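Local coordinates for putative chromatin binding protein (Chaetomium thermophilum, PDB 6QP0), which binds ADP and magnesium in a P-loop NTPase domain and, as Kti12, serves as a tRNA-dependent ATPase essential for tRNA modification by Elongator, at residues 74-79 against 115-120; 137-142 against 213-218. All coordinates share one frame; numbering follows the deposited sequence.

Contact 1: residues 74-79 against 115-120; sequences HYISDA and AAVKRV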
loop_
_atom_site.group_PDB
_atom_site.type_symbol
_atom_site.label_atom_id
_atom_site.label_comp_id
_atom_site.label_asym_id
_atom_site.label_seq_id
_atom_site.Cartn_x
_atom_site.Cartn_y
_atom_site.Cartn_z
ATOM N N HIS A 74 7.586 1.318 10.949
ATOM C CA HIS A 74 7.203 2.552 10.280
ATOM C C HIS A 74 5.949 2.325 9.445
ATOM O O HIS A 74 5.755 1.253 8.864
ATOM C CB HIS A 74 8.326 3.073 9.370
ATOM C CG HIS A 74 9.656 3.180 10.046
ATOM N ND1 HIS A 74 10.078 4.328 10.684
ATOM C CD2 HIS A 74 10.664 2.286 10.176
ATOM C CE1 HIS A 74 11.286 4.132 11.182
ATOM N NE2 HIS A 74 11.665 2.901 10.887
ATOM N N TYR A 75 5.103 3.352 9.384
ATOM C CA TYR A 75 3.882 3.328 8.590
ATOM C C TYR A 75 3.823 4.581 7.729
ATOM O O TYR A 75 3.963 5.696 8.241
ATOM C CB TYR A 75 2.640 3.247 9.482
ATOM C CG TYR A 75 1.343 3.481 8.738
ATOM C CD1 TYR A 75 0.722 2.452 8.042
ATOM C CD2 TYR A 75 0.740 4.731 8.732
ATOM C CE1 TYR A 75 -0.459 2.664 7.361
ATOM C CE2 TYR A 75 -0.443 4.951 8.054
ATOM C CZ TYR A 75 -1.038 3.914 7.371
ATOM O OH TYR A 75 -2.215 4.128 6.692
ATOM N N ILE A 76 3.609 4.394 6.428
ATOM C CA ILE A 76 3.550 5.490 5.469
ATOM C C ILE A 76 2.311 5.315 4.605
ATOM O O ILE A 76 1.936 4.190 4.261
ATOM C CB ILE A 76 4.816 5.547 4.587
ATOM C CG1 ILE A 76 6.074 5.606 5.454
ATOM C CG2 ILE A 76 4.757 6.750 3.652
ATOM C CD1 ILE A 76 7.363 5.412 4.679
ATOM N N SER A 77 1.680 6.431 4.244
ATOM C CA SER A 77 0.501 6.408 3.397
ATOM C C SER A 77 0.398 7.739 2.668
ATOM O O SER A 77 1.108 8.699 2.982
ATOM C CB SER A 77 -0.770 6.137 4.211
ATOM O OG SER A 77 -1.101 7.251 5.021
ATOM N N ASP A 78 -0.495 7.789 1.676
ATOM C CA ASP A 78 -0.790 9.054 1.014
ATOM C C ASP A 78 -1.230 10.104 2.027
ATOM O O ASP A 78 -0.857 11.279 1.922
ATOM C CB ASP A 78 -1.868 8.855 -0.054
ATOM C CG ASP A 78 -1.388 8.016 -1.229
ATOM O OD1 ASP A 78 -0.346 7.341 -1.104
ATOM O OD2 ASP A 78 -2.055 8.039 -2.284
ATOM N N ALA A 79 -2.011 9.691 3.030
ATOM C CA ALA A 79 -2.521 10.635 4.018
ATOM C C ALA A 79 -1.408 11.159 4.917
ATOM O O ALA A 79 -1.377 12.352 5.241
ATOM C CB ALA A 79 -3.616 9.969 4.855
ATOM N N ALA A 115 10.779 8.748 -1.350
ATOM C CA ALA A 115 11.660 9.408 -0.393
ATOM C C ALA A 115 11.316 9.012 1.037
ATOM O O ALA A 115 12.204 8.708 1.842
ATOM C CB ALA A 115 11.572 10.925 -0.565
ATOM N N ALA A 116 10.023 9.015 1.374
ATOM C CA ALA A 116 9.607 8.654 2.725
ATOM C C ALA A 116 10.119 7.273 3.113
ATOM O O ALA A 116 10.552 7.062 4.252
ATOM C CB ALA A 116 8.084 8.708 2.835
ATOM N N VAL A 117 10.074 6.316 2.185
ATOM C CA VAL A 117 10.550 4.970 2.485
ATOM C C VAL A 117 12.065 4.968 2.653
ATOM O O VAL A 117 12.600 4.395 3.609
ATOM C CB VAL A 117 10.103 3.984 1.389
ATOM C CG1 VAL A 117 10.683 2.603 1.644
ATOM C CG2 VAL A 117 8.585 3.916 1.318
ATOM N N LYS A 118 12.779 5.619 1.731
ATOM C CA LYS A 118 14.236 5.600 1.780
ATOM C C LYS A 118 14.767 6.183 3.083
ATOM O O LYS A 118 15.822 5.759 3.567
ATOM C CB LYS A 118 14.813 6.367 0.591
ATOM C CG LYS A 118 16.252 5.996 0.269
ATOM C CD LYS A 118 16.807 6.842 -0.860
ATOM C CE LYS A 118 17.939 6.130 -1.583
ATOM N NZ LYS A 118 18.998 5.654 -0.652
ATOM N N ARG A 119 14.051 7.147 3.667
ATOM C CA ARG A 119 14.521 7.785 4.890
ATOM C C ARG A 119 14.508 6.845 6.088
ATOM O O ARG A 119 15.265 7.071 7.038
ATOM C CB ARG A 119 13.665 9.016 5.199
ATOM C CG ARG A 119 13.871 10.172 4.231
ATOM C CD ARG A 119 12.705 11.151 4.266
ATOM N NE ARG A 119 12.836 12.187 3.245
ATOM C CZ ARG A 119 11.821 12.898 2.761
ATOM N NH1 ARG A 119 10.588 12.685 3.199
ATOM N NH2 ARG A 119 12.041 13.818 1.831
ATOM N N VAL A 120 13.679 5.801 6.069
ATOM C CA VAL A 120 13.519 4.935 7.231
ATOM C C VAL A 120 13.849 3.488 6.887
ATOM O O VAL A 120 14.379 2.750 7.724
ATOM C CB VAL A 120 12.089 5.037 7.801
ATOM C CG1 VAL A 120 11.864 6.401 8.423
ATOM C CG2 VAL A 120 11.055 4.767 6.708
#

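Contact 2: residues 137-142 against 213-218; sequences GWRYQL and FRYEEP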
loop_
_atom_site.group_PDB
_atom_site.type_symbol
_atom_site.label_atom_id
_atom_site.label_comp_id
_atom_site.label_asym_id
_atom_site.label_seq_id
_atom_site.Cartn_x
_atom_site.Cartn_y
_atom_site.Cartn_z
ATOM N N GLY A 137 5.656 -1.225 -12.646
ATOM C CA GLY A 137 6.896 -0.467 -12.650
ATOM C C GLY A 137 7.175 0.187 -11.312
ATOM O O GLY A 137 8.287 0.104 -10.783
ATOM N N TRP A 138 6.165 0.849 -10.743
ATOM C CA TRP A 138 6.330 1.456 -9.427
ATOM C C TRP A 138 6.672 0.398 -8.386
ATOM O O TRP A 138 7.598 0.574 -7.584
ATOM C CB TRP A 138 5.062 2.219 -9.046
ATOM C CG TRP A 138 5.004 2.640 -7.613
ATOM C CD1 TRP A 138 4.041 2.315 -6.706
ATOM C CD2 TRP A 138 5.950 3.460 -6.915
ATOM N NE1 TRP A 138 4.322 2.885 -5.489
ATOM C CE2 TRP A 138 5.490 3.592 -5.590
ATOM C CE3 TRP A 138 7.139 4.098 -7.283
ATOM C CZ2 TRP A 138 6.176 4.333 -4.632
ATOM C CZ3 TRP A 138 7.818 4.834 -6.330
ATOM C CH2 TRP A 138 7.336 4.946 -5.020
ATOM N N ARG A 139 5.942 -0.721 -8.391
ATOM C CA ARG A 139 6.269 -1.814 -7.482
ATOM C C ARG A 139 7.672 -2.348 -7.745
ATOM O O ARG A 139 8.327 -2.852 -6.826
ATOM C CB ARG A 139 5.239 -2.938 -7.607
ATOM C CG ARG A 139 3.866 -2.606 -7.020
ATOM C CD ARG A 139 3.011 -3.863 -6.828
ATOM N NE ARG A 139 2.694 -4.526 -8.092
ATOM C CZ ARG A 139 1.571 -4.344 -8.784
ATOM N NH1 ARG A 139 0.631 -3.517 -8.345
ATOM N NH2 ARG A 139 1.386 -4.998 -9.922
ATOM N N TYR A 140 8.153 -2.242 -8.988
ATOM C CA TYR A 140 9.517 -2.661 -9.287
ATOM C C TYR A 140 10.529 -1.678 -8.712
ATOM O O TYR A 140 11.594 -2.086 -8.232
ATOM C CB TYR A 140 9.710 -2.804 -10.795
ATOM C CG TYR A 140 11.135 -3.122 -11.189
ATOM C CD1 TYR A 140 11.617 -4.422 -11.128
ATOM C CD2 TYR A 140 12.002 -2.122 -11.617
ATOM C CE1 TYR A 140 12.919 -4.719 -11.481
ATOM C CE2 TYR A 140 13.305 -2.410 -11.975
ATOM C CZ TYR A 140 13.758 -3.711 -11.904
ATOM O OH TYR A 140 15.054 -4.008 -12.256
ATOM N N GLN A 141 10.219 -0.379 -8.753
ATOM C CA GLN A 141 11.088 0.608 -8.123
ATOM C C GLN A 141 11.218 0.331 -6.631
ATOM O O GLN A 141 12.324 0.338 -6.076
ATOM C CB GLN A 141 10.547 2.020 -8.352
ATOM C CG GLN A 141 10.406 2.435 -9.810
ATOM C CD GLN A 141 9.883 3.857 -9.958
ATOM O OE1 GLN A 141 10.169 4.724 -9.131
ATOM N NE2 GLN A 141 9.104 4.097 -11.007
ATOM N N LEU A 142 10.088 0.081 -5.962
ATOM C CA LEU A 142 10.117 -0.207 -4.532
ATOM C C LEU A 142 10.906 -1.475 -4.248
ATOM O O LEU A 142 11.653 -1.545 -3.264
ATOM C CB LEU A 142 8.692 -0.332 -3.998
ATOM C CG LEU A 142 7.855 0.947 -4.051
ATOM C CD1 LEU A 142 6.389 0.655 -3.786
ATOM C CD2 LEU A 142 8.383 1.958 -3.047
ATOM N N PHE A 213 -9.797 0.607 -13.425
ATOM C CA PHE A 213 -9.530 0.126 -14.775
ATOM C C PHE A 213 -8.036 -0.070 -15.022
ATOM O O PHE A 213 -7.632 -1.056 -15.648
ATOM C CB PHE A 213 -10.113 1.098 -15.806
ATOM C CG PHE A 213 -9.529 0.940 -17.186
ATOM C CD1 PHE A 213 -10.028 -0.008 -18.062
ATOM C CD2 PHE A 213 -8.472 1.735 -17.601
ATOM C CE1 PHE A 213 -9.487 -0.158 -19.328
ATOM C CE2 PHE A 213 -7.926 1.587 -18.862
ATOM C CZ PHE A 213 -8.436 0.642 -19.727
ATOM N N ARG A 214 -7.201 0.856 -14.540
ATOM C CA ARG A 214 -5.769 0.816 -14.794
ATOM C C ARG A 214 -4.977 0.172 -13.655
ATOM O O ARG A 214 -3.750 0.307 -13.609
ATOM C CB ARG A 214 -5.236 2.225 -15.081
ATOM C CG ARG A 214 -5.070 3.154 -13.878
ATOM C CD ARG A 214 -4.434 4.468 -14.334
ATOM N NE ARG A 214 -4.206 5.411 -13.242
ATOM C CZ ARG A 214 -5.133 6.228 -12.751
ATOM N NH1 ARG A 214 -6.366 6.212 -13.247
ATOM N NH2 ARG A 214 -4.826 7.054 -11.761
ATOM N N TYR A 215 -5.647 -0.536 -12.747
ATOM C CA TYR A 215 -4.934 -1.282 -11.715
ATOM C C TYR A 215 -4.258 -2.496 -12.340
ATOM O O TYR A 215 -4.841 -3.193 -13.175
ATOM C CB TYR A 215 -5.885 -1.720 -10.599
ATOM C CG TYR A 215 -5.195 -2.478 -9.480
ATOM C CD1 TYR A 215 -4.698 -1.816 -8.368
ATOM C CD2 TYR A 215 -5.040 -3.858 -9.544
ATOM C CE1 TYR A 215 -4.060 -2.502 -7.353
ATOM C CE2 TYR A 215 -4.408 -4.554 -8.533
ATOM C CZ TYR A 215 -3.920 -3.872 -7.439
ATOM O OH TYR A 215 -3.288 -4.561 -6.428
ATOM N N GLU A 216 -3.014 -2.737 -11.943
ATOM C CA GLU A 216 -2.209 -3.827 -12.478
ATOM C C GLU A 216 -2.069 -4.891 -11.398
ATOM O O GLU A 216 -1.408 -4.664 -10.378
ATOM C CB GLU A 216 -0.844 -3.319 -12.933
ATOM C CG GLU A 216 -0.921 -2.177 -13.928
ATOM C CD GLU A 216 0.444 -1.746 -14.420
ATOM O OE1 GLU A 216 1.452 -2.240 -13.876
ATOM O OE2 GLU A 216 0.509 -0.919 -15.352
ATOM N N GLU A 217 -2.686 -6.043 -11.624
ATOM C CA GLU A 217 -2.671 -7.100 -10.625
ATOM C C GLU A 217 -1.237 -7.519 -10.329
ATOM O O GLU A 217 -0.422 -7.654 -11.253
ATOM C CB GLU A 217 -3.477 -8.305 -11.114
ATOM C CG GLU A 217 -4.949 -8.017 -11.379
ATOM C CD GLU A 217 -5.716 -7.690 -10.112
ATOM O OE1 GLU A 217 -5.120 -7.777 -9.018
ATOM O OE2 GLU A 217 -6.914 -7.346 -10.209
ATOM N N PRO A 218 -0.877 -7.722 -9.062
ATOM C CA PRO A 218 0.449 -8.267 -8.760
ATOM C C PRO A 218 0.636 -9.637 -9.399
ATOM O O PRO A 218 -0.259 -10.485 -9.376
ATOM C CB PRO A 218 0.469 -8.344 -7.230
ATOM C CG PRO A 218 -0.516 -7.317 -6.790
ATOM C CD PRO A 218 -1.598 -7.320 -7.836
#

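Contact 1: residues 74-79 against 115-120
Val120 lays its CB squarely over the imidazole of His74, 3.5 Å from the ring centroid and only 9° off the ring normal, which makes this a CH-pi contact over the face. The two side chains slide past each other in opposite directions, and Val120 CG1 continues the overlap at the ND1 side of the ring, 3.5 Å from His74 ND1. A hydrogen bond from His74 NE2 to Asp125 OD2 helps to fix the rotation of the ring. An alanine in place of His74 would probably leave Val120 without the flat surface beneath its CB and Asp125 without this partner.

Strand 72-77 is an outermost strand of the parallel sheet of this P-loop NTPase domain. Helix 106-120 leads on to the adjacent strand 125-130, so the contact lies within a right-handed beta-alpha-beta crossover; the short helical and strand axes run antiparallel, at 171°, with a closest approach of 9.5 Å.

Farther along the strand the contact becomes aliphatic. Ile76 reaches the helix through CD1, which sits 3.8 Å from Ala116 CB and 3.9 Å from Val117 CG2. The extended second torsion (chi2 170°) carries CD1 outward to the helix backbone, 3.6 Å from Ala116 O, while the other branch, CG2, lies 3.9 Å from Ala116 CB. Val127 of the neighbouring strand touches His74, Ile76 and Val120.

Contact 2: residues 137-142 against 213-218
Arg139 reaches from helix 136-148 to the backbone of Glu216, in the loop that follows helix 205-213 in this P-loop NTPase domain. Its NH1 and NH2 both donate to Glu216 O, at 3.1 and 2.9 Å respectively, an end-on grip on a single acceptor. The oxygen lies near the guanidinium plane, yet the two donors meet it differently: NH1 approaches nearly along the C=O axis, with a C=O...N angle of 164°, whereas NH2 stands above the carbonyl plane. Neither bond is straight, the N-H...O angles being 135° for NH1 and 146° for NH2.

Arg139 has further partners: NE forms a salt bridge with Asp225, farther along the same connection, and NH1 also donates to Asn133 O, so bonds on three nitrogens help to fix the guanidinium. Glu216 OE1 in turn accepts from Lys136 N, at the start of the same helix, while Tyr215 OH is hydrogen-bonded to Thr8 OG1 on the strand leading into the Walker A loop. Pro218 covers one guanidinium face, its CG over the centre and 4.1 Å from Arg139 CZ.

In the fold
Both contacts belong to one P-loop NTPase domain, but they join different elements. Contact 1 is a buried union of an edge strand with a helix of the same crossover, carried by aliphatic groups and one ring face. Contact 2 is partly buried and ties helix 136-148 to a loop distant in sequence, through a charged group that grips a main-chain oxygen. Their centres lie about 18 Å apart, and no atoms of the two touch. Helix 106-120 nevertheless meets helix 136-148, where Val117 packs on Glu145 and Trp138 on Leu113. The side chains of Ile76 and Tyr215 each lie about 10 Å from a bound ligand, magnesium for the first and ADP for the second.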